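Local structure of thymidylate synthase A (Bacillus subtilis, 1BKP) at residues 171-176 and 200-205; 117-122 and 129-134; 196-201 and 251-256; 62-67 and 264-269. The protein catalyses the reductive methylation of dUMP to dTMP with 5,10-methylenetetrahydrofolate, working as a homodimer and supplying the thymidylate needed for DNA synthesis. One frame throughout, in Å; residues are numbered along the deposited sequence.

Contact 1: 171-176 and 200-205; sequences GKLHLE and RMIAQV
Leu-173 reaches from the strand to the side of the helix, and one of its two methyls makes the contact. CD2 lands on the helix backbone where Ile-202 joins Ala-203, 3.6 Å from Ala-203 CA and 3.7 Å from Ala-203 N. The small side chain of Ala-203 lets the leucine come this close: its CB lies beside the same methyl, 4.0 Å from Leu-173 CD2. Ile-202 borders it with its branch methyl, CG2 sitting 3.8 Å from Leu-173 CD2, while the longer arm ends on Leu-129 of helix 125-135. The first torsion of Leu-173 (chi1 -171°) carries the branch point out to the helix, and the second (chi2 56°) splits the methyls, CD2 on the helix and CD1 on Leu-133. All three residues are buried and no hydrogen bond joins them. The strand 172-183 and helix 188-206 belong to a beta-alpha-beta crossover finished by strand 209-223, which lies parallel beside 172-183; Leu-173 is packed between that helix, helix 125-135 and Val-168 of strand 161-169.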
loop_
_atom_site.group_PDB
_atom_site.type_symbol
_atom_site.label_atom_id
_atom_site.label_comp_id
_atom_site.label_asym_id
_atom_site.label_seq_id
_atom_site.Cartn_x
_atom_site.Cartn_y
_atom_site.Cartn_z
ATOM N N GLY A 171 -7.697 -15.654 16.198
ATOM C CA GLY A 171 -7.421 -16.907 15.545
ATOM C C GLY A 171 -7.572 -16.879 14.051
ATOM O O GLY A 171 -7.439 -17.916 13.431
ATOM N N LYS A 172 -7.840 -15.708 13.478
ATOM C CA LYS A 172 -7.927 -15.654 12.020
ATOM C C LYS A 172 -6.772 -14.796 11.378
ATOM O O LYS A 172 -6.352 -13.736 11.926
ATOM C CB LYS A 172 -9.270 -15.079 11.617
ATOM C CG LYS A 172 -10.441 -15.950 12.079
ATOM C CD LYS A 172 -11.736 -15.215 11.834
ATOM C CE LYS A 172 -12.906 -15.972 12.332
ATOM N NZ LYS A 172 -14.101 -15.027 12.435
ATOM N N LEU A 173 -6.303 -15.283 10.225
ATOM C CA LEU A 173 -5.265 -14.653 9.438
ATOM C C LEU A 173 -5.864 -13.857 8.240
ATOM O O LEU A 173 -6.423 -14.455 7.300
ATOM C CB LEU A 173 -4.346 -15.738 8.891
ATOM C CG LEU A 173 -3.056 -15.265 8.192
ATOM C CD1 LEU A 173 -2.188 -14.364 9.088
ATOM C CD2 LEU A 173 -2.168 -16.523 7.759
ATOM N N HIS A 174 -5.815 -12.522 8.318
ATOM C CA HIS A 174 -6.326 -11.617 7.259
ATOM C C HIS A 174 -5.128 -11.229 6.386
ATOM O O HIS A 174 -3.981 -11.066 6.909
ATOM C CB HIS A 174 -6.948 -10.372 7.923
ATOM C CG HIS A 174 -7.962 -10.701 8.971
ATOM N ND1 HIS A 174 -9.339 -10.584 8.786
ATOM C CD2 HIS A 174 -7.792 -11.072 10.280
ATOM C CE1 HIS A 174 -9.962 -10.871 9.926
ATOM N NE2 HIS A 174 -9.058 -11.166 10.847
ATOM N N LEU A 175 -5.388 -11.014 5.068
ATOM C CA LEU A 175 -4.308 -10.703 4.159
ATOM C C LEU A 175 -4.738 -9.474 3.391
ATOM O O LEU A 175 -5.883 -9.427 2.901
ATOM C CB LEU A 175 -4.051 -11.848 3.119
ATOM C CG LEU A 175 -3.170 -11.473 1.896
ATOM C CD1 LEU A 175 -1.775 -11.009 2.439
ATOM C CD2 LEU A 175 -2.997 -12.682 0.956
ATOM N N GLU A 176 -3.838 -8.474 3.305
ATOM C CA GLU A 176 -4.137 -7.291 2.490
ATOM C C GLU A 176 -2.992 -7.193 1.466
ATOM O O GLU A 176 -1.824 -7.178 1.827
ATOM C CB GLU A 176 -4.199 -6.022 3.373
ATOM C CG GLU A 176 -4.567 -4.807 2.566
ATOM C CD GLU A 176 -5.123 -3.636 3.378
ATOM O OE1 GLU A 176 -4.853 -3.575 4.590
ATOM O OE2 GLU A 176 -5.813 -2.784 2.793
ATOM N N ARG A 200 -4.392 -19.022 1.840
ATOM C CA ARG A 200 -4.755 -20.389 2.247
ATOM C C ARG A 200 -3.542 -21.237 2.566
ATOM O O ARG A 200 -3.558 -21.980 3.581
ATOM C CB ARG A 200 -5.634 -21.051 1.172
ATOM C CG ARG A 200 -7.008 -20.239 1.017
ATOM C CD ARG A 200 -7.884 -20.739 -0.136
ATOM N NE ARG A 200 -9.031 -19.845 -0.211
ATOM C CZ ARG A 200 -10.263 -20.183 0.130
ATOM N NH1 ARG A 200 -10.571 -21.451 0.471
ATOM N NH2 ARG A 200 -11.190 -19.274 0.049
ATOM N N MET A 201 -2.463 -21.144 1.785
ATOM C CA MET A 201 -1.253 -21.938 2.091
ATOM C C MET A 201 -0.654 -21.594 3.450
ATOM O O MET A 201 -0.331 -22.486 4.268
ATOM C CB MET A 201 -0.166 -21.658 1.074
ATOM C CG MET A 201 -0.526 -22.357 -0.314
ATOM S SD MET A 201 0.604 -21.698 -1.587
ATOM C CE MET A 201 2.182 -22.454 -1.219
ATOM N N ILE A 202 -0.536 -20.279 3.681
ATOM C CA ILE A 202 0.153 -19.770 4.875
ATOM C C ILE A 202 -0.703 -19.996 6.106
ATOM O O ILE A 202 -0.201 -20.383 7.130
ATOM C CB ILE A 202 0.752 -18.245 4.743
ATOM C CG1 ILE A 202 2.019 -18.250 3.826
ATOM C CG2 ILE A 202 1.124 -17.721 6.224
ATOM C CD1 ILE A 202 2.527 -16.913 3.421
ATOM N N ALA A 203 -1.996 -19.816 5.994
ATOM C CA ALA A 203 -2.858 -20.047 7.140
ATOM C C ALA A 203 -2.780 -21.558 7.567
ATOM O O ALA A 203 -2.752 -21.877 8.790
ATOM C CB ALA A 203 -4.295 -19.699 6.743
ATOM N N GLN A 204 -2.658 -22.462 6.549
ATOM C CA GLN A 204 -2.645 -23.873 6.830
ATOM C C GLN A 204 -1.401 -24.237 7.620
ATOM O O GLN A 204 -1.521 -24.948 8.590
ATOM C CB GLN A 204 -2.750 -24.700 5.535
ATOM C CG GLN A 204 -2.495 -26.238 5.792
ATOM C CD GLN A 204 -2.924 -27.079 4.607
ATOM O OE1 GLN A 204 -4.024 -26.901 4.111
ATOM N NE2 GLN A 204 -2.047 -28.015 4.140
ATOM N N VAL A 205 -0.247 -23.676 7.268
ATOM C CA VAL A 205 0.985 -24.020 7.927
ATOM C C VAL A 205 1.339 -23.265 9.240
ATOM O O VAL A 205 2.322 -23.608 9.920
ATOM C CB VAL A 205 2.127 -23.992 6.966
ATOM C CG1 VAL A 205 1.865 -24.987 5.863
ATOM C CG2 VAL A 205 2.388 -22.574 6.410
#

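Contact 2: 117-122 and 129-134; sequences SLNGEK and LLHQLK
Leu-118 lays both of its methyls against the imidazole of His-131. CD2 sits over one face, nearer the rim than the middle and 3.5 Å from His-131 CG, in a CH-pi contact; CD1 lies on the same side of the ring, farther along, 3.9 Å from His-131 CE1. Both side chains are extended, each CG standing trans to its own backbone N (chi1 180° for Leu-118, 175° for His-131), which sends them out to meet each other. The ring's rotation is steadied by the next residue: His-131 ND1 donates to Gln-132 OE1 at 3.1 Å, in the ring plane and on a carbonyl lone pair, with the glutamine folded back by two successive bends. Asn-119 ND2 approaches His-131 NE2 obliquely at 3.8 Å, too far to bond. An alanine in place of His-131 would probably leave the methyls of Leu-118 without a surface to rest on and Gln-132 OE1 without its donor. The arrangement is a beta hairpin with a two-residue loop, Asn-119 and Gly-120, in a type I' turn, leaning on helix 125-135 at the surface.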
loop_
_atom_site.group_PDB
_atom_site.type_symbol
_atom_site.label_atom_id
_atom_site.label_comp_id
_atom_site.label_asym_id
_atom_site.label_seq_id
_atom_site.Cartn_x
_atom_site.Cartn_y
_atom_site.Cartn_z
ATOM N N SER A 117 17.768 -10.439 10.995
ATOM C CA SER A 117 18.390 -11.300 12.032
ATOM C C SER A 117 17.284 -11.977 12.886
ATOM O O SER A 117 16.413 -11.295 13.389
ATOM C CB SER A 117 19.245 -10.455 12.970
ATOM O OG SER A 117 20.137 -9.653 12.226
ATOM N N LEU A 118 17.319 -13.286 13.064
ATOM C CA LEU A 118 16.341 -13.903 13.896
ATOM C C LEU A 118 16.993 -15.105 14.589
ATOM O O LEU A 118 17.515 -15.979 13.929
ATOM C CB LEU A 118 15.214 -14.412 13.014
ATOM C CG LEU A 118 14.075 -15.098 13.789
ATOM C CD1 LEU A 118 13.346 -14.096 14.680
ATOM C CD2 LEU A 118 13.162 -15.726 12.788
ATOM N N ASN A 119 17.042 -15.085 15.922
ATOM C CA ASN A 119 17.569 -16.198 16.744
ATOM C C ASN A 119 18.951 -16.615 16.387
ATOM O O ASN A 119 19.232 -17.820 16.265
ATOM C CB ASN A 119 16.641 -17.401 16.652
ATOM C CG ASN A 119 15.295 -17.122 17.273
ATOM O OD1 ASN A 119 15.173 -16.220 18.082
ATOM N ND2 ASN A 119 14.263 -17.831 16.834
ATOM N N GLY A 120 19.790 -15.660 16.080
ATOM C CA GLY A 120 21.173 -16.021 15.752
ATOM C C GLY A 120 21.504 -16.436 14.318
ATOM O O GLY A 120 22.631 -16.813 14.024
ATOM N N GLU A 121 20.514 -16.325 13.437
ATOM C CA GLU A 121 20.635 -16.675 12.028
ATOM C C GLU A 121 20.129 -15.488 11.173
ATOM O O GLU A 121 19.445 -14.627 11.690
ATOM C CB GLU A 121 19.753 -17.912 11.820
ATOM C CG GLU A 121 20.405 -19.030 11.052
ATOM C CD GLU A 121 19.407 -20.145 10.759
ATOM O OE1 GLU A 121 19.120 -20.933 11.689
ATOM O OE2 GLU A 121 18.889 -20.208 9.616
ATOM N N LYS A 122 20.537 -15.393 9.896
ATOM C CA LYS A 122 20.087 -14.330 8.967
ATOM C C LYS A 122 19.023 -15.078 8.207
ATOM O O LYS A 122 19.258 -16.192 7.750
ATOM C CB LYS A 122 21.172 -13.897 7.988
ATOM C CG LYS A 122 22.154 -12.960 8.586
ATOM C CD LYS A 122 21.590 -11.591 8.788
ATOM C CE LYS A 122 22.672 -10.712 9.418
ATOM N NZ LYS A 122 22.405 -9.253 9.310
ATOM N N LEU A 129 8.567 -13.753 8.104
ATOM C CA LEU A 129 7.107 -13.623 8.233
ATOM C C LEU A 129 6.501 -14.882 8.861
ATOM O O LEU A 129 5.665 -14.781 9.793
ATOM C CB LEU A 129 6.480 -13.475 6.795
ATOM C CG LEU A 129 4.890 -13.518 6.756
ATOM C CD1 LEU A 129 4.315 -12.290 7.500
ATOM C CD2 LEU A 129 4.299 -13.629 5.301
ATOM N N LEU A 130 6.912 -16.074 8.407
ATOM C CA LEU A 130 6.296 -17.323 8.942
ATOM C C LEU A 130 6.498 -17.435 10.474
ATOM O O LEU A 130 5.524 -17.659 11.249
ATOM C CB LEU A 130 6.899 -18.536 8.239
ATOM C CG LEU A 130 6.326 -18.754 6.821
ATOM C CD1 LEU A 130 7.074 -19.867 6.235
ATOM C CD2 LEU A 130 4.780 -19.054 6.725
ATOM N N HIS A 131 7.717 -17.072 10.895
ATOM C CA HIS A 131 8.082 -17.108 12.298
ATOM C C HIS A 131 7.233 -16.108 13.089
ATOM O O HIS A 131 6.690 -16.417 14.135
ATOM C CB HIS A 131 9.557 -16.821 12.476
ATOM C CG HIS A 131 9.982 -16.733 13.940
ATOM N ND1 HIS A 131 9.781 -15.600 14.701
ATOM C CD2 HIS A 131 10.497 -17.657 14.775
ATOM C CE1 HIS A 131 10.135 -15.847 15.952
ATOM N NE2 HIS A 131 10.577 -17.082 16.024
ATOM N N GLN A 132 7.134 -14.878 12.577
ATOM C CA GLN A 132 6.395 -13.794 13.254
ATOM C C GLN A 132 4.877 -13.989 13.353
ATOM O O GLN A 132 4.260 -13.660 14.388
ATOM C CB GLN A 132 6.708 -12.450 12.578
ATOM C CG GLN A 132 8.192 -11.986 12.836
ATOM C CD GLN A 132 8.479 -11.765 14.369
ATOM O OE1 GLN A 132 9.043 -12.609 15.031
ATOM N NE2 GLN A 132 8.035 -10.650 14.896
ATOM N N LEU A 133 4.283 -14.583 12.316
ATOM C CA LEU A 133 2.855 -14.857 12.384
ATOM C C LEU A 133 2.568 -15.862 13.540
ATOM O O LEU A 133 1.538 -15.776 14.220
ATOM C CB LEU A 133 2.385 -15.479 11.056
ATOM C CG LEU A 133 2.308 -14.488 9.870
ATOM C CD1 LEU A 133 1.942 -15.231 8.570
ATOM C CD2 LEU A 133 1.224 -13.378 10.246
ATOM N N LYS A 134 3.475 -16.808 13.750
ATOM C CA LYS A 134 3.262 -17.770 14.847
ATOM C C LYS A 134 3.674 -17.243 16.219
ATOM O O LYS A 134 3.031 -17.580 17.194
ATOM C CB LYS A 134 4.088 -19.073 14.622
ATOM C CG LYS A 134 3.634 -19.849 13.356
ATOM C CD LYS A 134 4.396 -21.158 13.152
ATOM C CE LYS A 134 5.825 -20.837 12.680
ATOM N NZ LYS A 134 6.503 -22.076 12.168
#

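Contact 3: 196-201 and 251-256; sequences NVLQRM and KDFYDF
The Phe-256 ring carries Met-201 on one face: CG of the methionine stands above its centre, 4.3 Å from the centroid and only 10° off the normal, a CH-pi contact. The sulfur follows over the same ring at greater range, Met-201 SD being 5.2 Å from the Phe-256 centroid, a Met-aromatic contact. At the edge of the Phe-256 ring, in its plane, lies the carbonyl O of Phe-253. The Phe-253 ring meets Leu-198 edge-on, with Leu-198 CD1 3.9 Å from Phe-253 CE1, while its own CD2 sits over the centre of the Tyr-254 ring. Met-201 joins the two phenyl groups because its chain bends at the last torsion (chi3 73°): the terminal methyl swings into the angle between them, CE lying 3.6 Å from Phe-253 CE1 and 3.8 Å from Phe-256 CD2. An alanine in place of Phe-253 would probably open a gap beside Leu-198 and take one of the two rings from the Met-201 methyl. Helix 64-75 adds Leu-71 and Leu-72 to the same cluster. Across the contact there is no hydrogen bond; the carbonyls of Phe-253 and Phe-256 are both taken up by Gln-76 NE2. The loop is thus held to helix 188-206 mainly by dispersion and CH-pi contacts of the methionine CG and CE, to which the more distant sulfur probably adds little.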
loop_
_atom_site.group_PDB
_atom_site.type_symbol
_atom_site.label_atom_id
_atom_site.label_comp_id
_atom_site.label_asym_id
_atom_site.label_seq_id
_atom_site.Cartn_x
_atom_site.Cartn_y
_atom_site.Cartn_z
ATOM N N ASN A 196 -4.923 -15.145 -3.074
ATOM C CA ASN A 196 -5.802 -15.828 -2.123
ATOM C C ASN A 196 -5.251 -17.267 -1.872
ATOM O O ASN A 196 -5.273 -17.812 -0.720
ATOM C CB ASN A 196 -7.240 -15.884 -2.684
ATOM C CG ASN A 196 -8.204 -16.413 -1.662
ATOM O OD1 ASN A 196 -8.527 -17.543 -1.733
ATOM N ND2 ASN A 196 -8.540 -15.618 -0.606
ATOM N N VAL A 197 -4.699 -17.881 -2.920
ATOM C CA VAL A 197 -4.078 -19.215 -2.721
ATOM C C VAL A 197 -2.908 -19.088 -1.690
ATOM O O VAL A 197 -2.830 -19.840 -0.731
ATOM C CB VAL A 197 -3.573 -19.835 -4.078
ATOM C CG1 VAL A 197 -2.929 -21.224 -3.810
ATOM C CG2 VAL A 197 -4.788 -20.019 -4.935
ATOM N N LEU A 198 -2.145 -17.997 -1.775
ATOM C CA LEU A 198 -1.046 -17.822 -0.856
ATOM C C LEU A 198 -1.633 -17.683 0.596
ATOM O O LEU A 198 -1.037 -18.197 1.535
ATOM C CB LEU A 198 -0.270 -16.542 -1.174
ATOM C CG LEU A 198 0.944 -16.276 -0.277
ATOM C CD1 LEU A 198 2.068 -17.367 -0.525
ATOM C CD2 LEU A 198 1.449 -14.817 -0.622
ATOM N N GLN A 199 -2.759 -16.978 0.752
ATOM C CA GLN A 199 -3.367 -16.831 2.060
ATOM C C GLN A 199 -3.680 -18.209 2.640
ATOM O O GLN A 199 -3.428 -18.457 3.869
ATOM C CB GLN A 199 -4.662 -16.054 1.995
ATOM C CG GLN A 199 -5.160 -15.669 3.372
ATOM C CD GLN A 199 -6.416 -14.836 3.298
ATOM O OE1 GLN A 199 -6.995 -14.732 2.236
ATOM N NE2 GLN A 199 -6.876 -14.273 4.437
ATOM N N ARG A 200 -4.392 -19.022 1.840
ATOM C CA ARG A 200 -4.755 -20.389 2.247
ATOM C C ARG A 200 -3.542 -21.237 2.566
ATOM O O ARG A 200 -3.558 -21.980 3.581
ATOM C CB ARG A 200 -5.634 -21.051 1.172
ATOM C CG ARG A 200 -7.008 -20.239 1.017
ATOM C CD ARG A 200 -7.884 -20.739 -0.136
ATOM N NE ARG A 200 -9.031 -19.845 -0.211
ATOM C CZ ARG A 200 -10.263 -20.183 0.130
ATOM N NH1 ARG A 200 -10.571 -21.451 0.471
ATOM N NH2 ARG A 200 -11.190 -19.274 0.049
ATOM N N MET A 201 -2.463 -21.144 1.785
ATOM C CA MET A 201 -1.253 -21.938 2.091
ATOM C C MET A 201 -0.654 -21.594 3.450
ATOM O O MET A 201 -0.331 -22.486 4.268
ATOM C CB MET A 201 -0.166 -21.658 1.074
ATOM C CG MET A 201 -0.526 -22.357 -0.314
ATOM S SD MET A 201 0.604 -21.698 -1.587
ATOM C CE MET A 201 2.182 -22.454 -1.219
ATOM N N LYS A 251 2.373 -29.652 6.048
ATOM C CA LYS A 251 2.570 -28.940 7.278
ATOM C C LYS A 251 3.657 -27.930 7.150
ATOM O O LYS A 251 3.885 -27.204 8.076
ATOM C CB LYS A 251 3.017 -29.947 8.359
ATOM C CG LYS A 251 1.947 -30.902 8.744
ATOM C CD LYS A 251 2.503 -32.052 9.536
ATOM C CE LYS A 251 1.369 -32.981 9.926
ATOM N NZ LYS A 251 1.887 -34.148 10.679
ATOM N N ASP A 252 4.455 -28.000 6.092
ATOM C CA ASP A 252 5.532 -27.048 5.898
ATOM C C ASP A 252 5.290 -26.286 4.599
ATOM O O ASP A 252 5.025 -26.902 3.597
ATOM C CB ASP A 252 6.840 -27.793 5.729
ATOM C CG ASP A 252 8.020 -26.845 5.615
ATOM O OD1 ASP A 252 8.154 -26.017 6.493
ATOM O OD2 ASP A 252 8.819 -26.867 4.683
ATOM N N PHE A 253 5.396 -24.946 4.616
ATOM C CA PHE A 253 5.247 -24.152 3.405
ATOM C C PHE A 253 6.139 -24.640 2.213
ATOM O O PHE A 253 5.782 -24.521 1.041
ATOM C CB PHE A 253 5.653 -22.713 3.754
ATOM C CG PHE A 253 5.408 -21.726 2.630
ATOM C CD1 PHE A 253 4.099 -21.305 2.333
ATOM C CD2 PHE A 253 6.475 -21.245 1.867
ATOM C CE1 PHE A 253 3.857 -20.398 1.266
ATOM C CE2 PHE A 253 6.215 -20.364 0.843
ATOM C CZ PHE A 253 4.912 -19.941 0.544
ATOM N N TYR A 254 7.292 -25.185 2.539
ATOM C CA TYR A 254 8.219 -25.615 1.533
ATOM C C TYR A 254 7.936 -27.008 1.002
ATOM O O TYR A 254 8.606 -27.413 0.081
ATOM C CB TYR A 254 9.642 -25.521 2.042
ATOM C CG TYR A 254 9.958 -24.099 2.371
ATOM C CD1 TYR A 254 10.241 -23.189 1.351
ATOM C CD2 TYR A 254 9.937 -23.652 3.681
ATOM C CE1 TYR A 254 10.503 -21.823 1.643
ATOM C CE2 TYR A 254 10.190 -22.292 3.992
ATOM C CZ TYR A 254 10.472 -21.393 2.977
ATOM O OH TYR A 254 10.704 -20.064 3.252
ATOM N N ASP A 255 6.815 -27.609 1.421
ATOM C CA ASP A 255 6.479 -28.946 0.943
ATOM C C ASP A 255 5.398 -28.942 -0.129
ATOM O O ASP A 255 5.140 -29.965 -0.751
ATOM C CB ASP A 255 5.962 -29.813 2.108
ATOM C CG ASP A 255 7.066 -30.281 3.007
ATOM O OD1 ASP A 255 8.241 -30.206 2.575
ATOM O OD2 ASP A 255 6.760 -30.677 4.171
ATOM N N PHE A 256 4.756 -27.807 -0.368
ATOM C CA PHE A 256 3.658 -27.743 -1.311
ATOM C C PHE A 256 4.155 -27.902 -2.750
ATOM O O PHE A 256 5.267 -27.510 -3.063
ATOM C CB PHE A 256 2.923 -26.376 -1.182
ATOM C CG PHE A 256 1.955 -26.279 -0.020
ATOM C CD1 PHE A 256 0.731 -26.928 -0.092
ATOM C CD2 PHE A 256 2.261 -25.486 1.101
ATOM C CE1 PHE A 256 -0.238 -26.811 0.933
ATOM C CE2 PHE A 256 1.362 -25.312 2.158
ATOM C CZ PHE A 256 0.063 -25.986 2.084
#

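Contact 4: 62-67 and 264-269; sequences VAWKTA and INYKHG
Tyr-266 stretches across to the start of a helix and ends on the backbone of Val-62. From CB, which points toward the facing segment, the ring is carried outward with CG trans to the backbone N (chi1 -174°). CD2 comes first, 4.4 Å from Trp-64 CD1 in a loose, oblique approach to the indole. Farther on, CE2 passes 4.1 Å from Val-62 O, and CZ lies 4.0 Å from Val-62 N. At the tip the hydroxyl accepts a hydrogen bond from the backbone, Val-62 N to Tyr-266 OH 3.0 Å, fairly straight at 156°, with the amide close to the ring plane. The same oxygen also touches the valine side chain, 3.9 Å from Val-62 CB, and is hydrogen-bonded to the carbonyl of Leu-57, so two backbone groups grip it. Over one face of the phenol stands CD2 of the His-268 imidazole, above its centre; that imidazole is held by a bond from His-268 ND1 to Gly-269 O, 2.8 Å. Val-62 opens an inverse gamma turn centred on Ala-63, the N-cap of helix 64-75. Val-62 and Trp-64 in turn pack on Pro-189 and Phe-193 of helix 188-206, while Tyr-266 lies two residues past the end of strand 261-264, which pairs antiparallel with strand 243-246.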
loop_
_atom_site.group_PDB
_atom_site.type_symbol
_atom_site.label_atom_id
_atom_site.label_comp_id
_atom_site.label_asym_id
_atom_site.label_seq_id
_atom_site.Cartn_x
_atom_site.Cartn_y
_atom_site.Cartn_z
ATOM N N VAL A 62 -10.091 -18.605 -15.699
ATOM C CA VAL A 62 -8.826 -17.981 -15.276
ATOM C C VAL A 62 -7.781 -19.088 -15.360
ATOM O O VAL A 62 -8.067 -20.241 -14.972
ATOM C CB VAL A 62 -8.946 -17.477 -13.815
ATOM C CG1 VAL A 62 -7.559 -17.080 -13.252
ATOM C CG2 VAL A 62 -9.902 -16.205 -13.789
ATOM N N ALA A 63 -6.539 -18.707 -15.611
ATOM C CA ALA A 63 -5.487 -19.737 -15.780
ATOM C C ALA A 63 -4.999 -20.108 -14.387
ATOM O O ALA A 63 -3.910 -19.776 -14.036
ATOM C CB ALA A 63 -4.371 -19.120 -16.567
ATOM N N TRP A 64 -5.820 -20.819 -13.624
ATOM C CA TRP A 64 -5.504 -21.118 -12.261
ATOM C C TRP A 64 -4.236 -21.873 -11.977
ATOM O O TRP A 64 -3.598 -21.586 -11.023
ATOM C CB TRP A 64 -6.714 -21.766 -11.610
ATOM C CG TRP A 64 -6.953 -23.201 -12.059
ATOM C CD1 TRP A 64 -7.701 -23.631 -13.158
ATOM C CD2 TRP A 64 -6.498 -24.371 -11.384
ATOM N NE1 TRP A 64 -7.729 -25.021 -13.177
ATOM C CE2 TRP A 64 -7.007 -25.492 -12.097
ATOM C CE3 TRP A 64 -5.694 -24.599 -10.231
ATOM C CZ2 TRP A 64 -6.739 -26.792 -11.688
ATOM C CZ3 TRP A 64 -5.437 -25.893 -9.821
ATOM C CH2 TRP A 64 -5.963 -26.978 -10.557
ATOM N N LYS A 65 -3.906 -22.890 -12.759
ATOM C CA LYS A 65 -2.662 -23.662 -12.568
ATOM C C LYS A 65 -1.417 -22.816 -12.764
ATOM O O LYS A 65 -0.475 -22.924 -12.001
ATOM C CB LYS A 65 -2.638 -24.830 -13.528
ATOM C CG LYS A 65 -3.484 -25.994 -13.093
ATOM C CD LYS A 65 -2.956 -27.282 -13.788
ATOM C CE LYS A 65 -3.909 -28.444 -13.691
ATOM N NZ LYS A 65 -3.534 -29.521 -14.632
ATOM N N THR A 66 -1.347 -22.076 -13.880
ATOM C CA THR A 66 -0.252 -21.148 -14.175
ATOM C C THR A 66 -0.098 -20.117 -13.029
ATOM O O THR A 66 1.016 -19.822 -12.623
ATOM C CB THR A 66 -0.591 -20.375 -15.409
ATOM O OG1 THR A 66 -0.775 -21.359 -16.426
ATOM C CG2 THR A 66 0.519 -19.400 -15.790
ATOM N N ALA A 67 -1.207 -19.658 -12.472
ATOM C CA ALA A 67 -1.121 -18.688 -11.345
ATOM C C ALA A 67 -0.439 -19.296 -10.140
ATOM O O ALA A 67 0.393 -18.603 -9.489
ATOM C CB ALA A 67 -2.535 -18.211 -10.977
ATOM N N ILE A 264 -12.296 -27.749 -8.002
ATOM C CA ILE A 264 -13.335 -28.699 -8.248
ATOM C C ILE A 264 -14.601 -28.036 -8.626
ATOM O O ILE A 264 -15.094 -27.144 -7.953
ATOM C CB ILE A 264 -13.629 -29.494 -6.912
ATOM C CG1 ILE A 264 -12.392 -30.279 -6.475
ATOM C CG2 ILE A 264 -14.853 -30.382 -7.029
ATOM C CD1 ILE A 264 -12.382 -30.373 -4.977
ATOM N N ASN A 265 -15.187 -28.564 -9.680
ATOM C CA ASN A 265 -16.466 -28.073 -10.194
ATOM C C ASN A 265 -16.321 -26.627 -10.737
ATOM O O ASN A 265 -17.240 -25.808 -10.624
ATOM C CB ASN A 265 -17.511 -28.125 -9.083
ATOM C CG ASN A 265 -18.886 -27.769 -9.566
ATOM O OD1 ASN A 265 -19.381 -28.316 -10.553
ATOM N ND2 ASN A 265 -19.500 -26.798 -8.901
ATOM N N TYR A 266 -15.229 -26.382 -11.444
ATOM C CA TYR A 266 -15.071 -25.011 -11.990
ATOM C C TYR A 266 -15.835 -24.804 -13.302
ATOM O O TYR A 266 -15.354 -25.227 -14.320
ATOM C CB TYR A 266 -13.599 -24.735 -12.199
ATOM C CG TYR A 266 -13.265 -23.310 -12.621
ATOM C CD1 TYR A 266 -14.169 -22.229 -12.443
ATOM C CD2 TYR A 266 -12.019 -23.037 -13.211
ATOM C CE1 TYR A 266 -13.852 -20.899 -12.831
ATOM C CE2 TYR A 266 -11.676 -21.720 -13.617
ATOM C CZ TYR A 266 -12.634 -20.657 -13.418
ATOM O OH TYR A 266 -12.325 -19.395 -13.864
ATOM N N LYS A 267 -17.036 -24.218 -13.276
ATOM C CA LYS A 267 -17.781 -23.949 -14.512
ATOM C C LYS A 267 -17.502 -22.474 -14.864
ATOM O O LYS A 267 -17.442 -21.635 -13.954
ATOM C CB LYS A 267 -19.291 -24.078 -14.297
ATOM C CG LYS A 267 -19.800 -25.449 -14.070
ATOM C CD LYS A 267 -21.311 -25.332 -13.842
ATOM C CE LYS A 267 -21.958 -26.698 -13.698
ATOM N NZ LYS A 267 -23.457 -26.612 -13.618
ATOM N N HIS A 268 -17.365 -22.150 -16.137
ATOM C CA HIS A 268 -17.063 -20.755 -16.522
ATOM C C HIS A 268 -17.524 -20.538 -17.976
ATOM O O HIS A 268 -17.838 -21.536 -18.645
ATOM C CB HIS A 268 -15.573 -20.589 -16.462
ATOM C CG HIS A 268 -14.850 -21.642 -17.245
ATOM N ND1 HIS A 268 -14.690 -21.561 -18.625
ATOM C CD2 HIS A 268 -14.239 -22.786 -16.867
ATOM C CE1 HIS A 268 -14.022 -22.609 -19.058
ATOM N NE2 HIS A 268 -13.743 -23.374 -18.018
ATOM N N GLY A 269 -17.612 -19.274 -18.420
ATOM C CA GLY A 269 -18.040 -18.987 -19.811
ATOM C C GLY A 269 -16.913 -19.287 -20.813
ATOM O O GLY A 269 -15.788 -19.728 -20.474
#

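In the fold
Contacts 1 and 3 form the buried part of the set. Both are apolar and draw on helix 188-206; their segments overlap at Arg-200 and Met-201, but contact 1 uses Ile-202 and Ala-203 against the sheet, contact 3 Leu-198 and Met-201 against the loop 251-256. Gln-199 NE2 bonds to Leu-173 O, tying the two together. Contact 2, at the surface, relies on a methyl over an imidazole, yet its helix reaches inward: Leu-133 CD1 packs on Ile-202 CG2, 3.5 Å away. Contact 4 stands apart, about 35 Å from contact 2 between centres, partly buried and the only one with a hydrogen bond between its segments. Its chain loop encloses the other three.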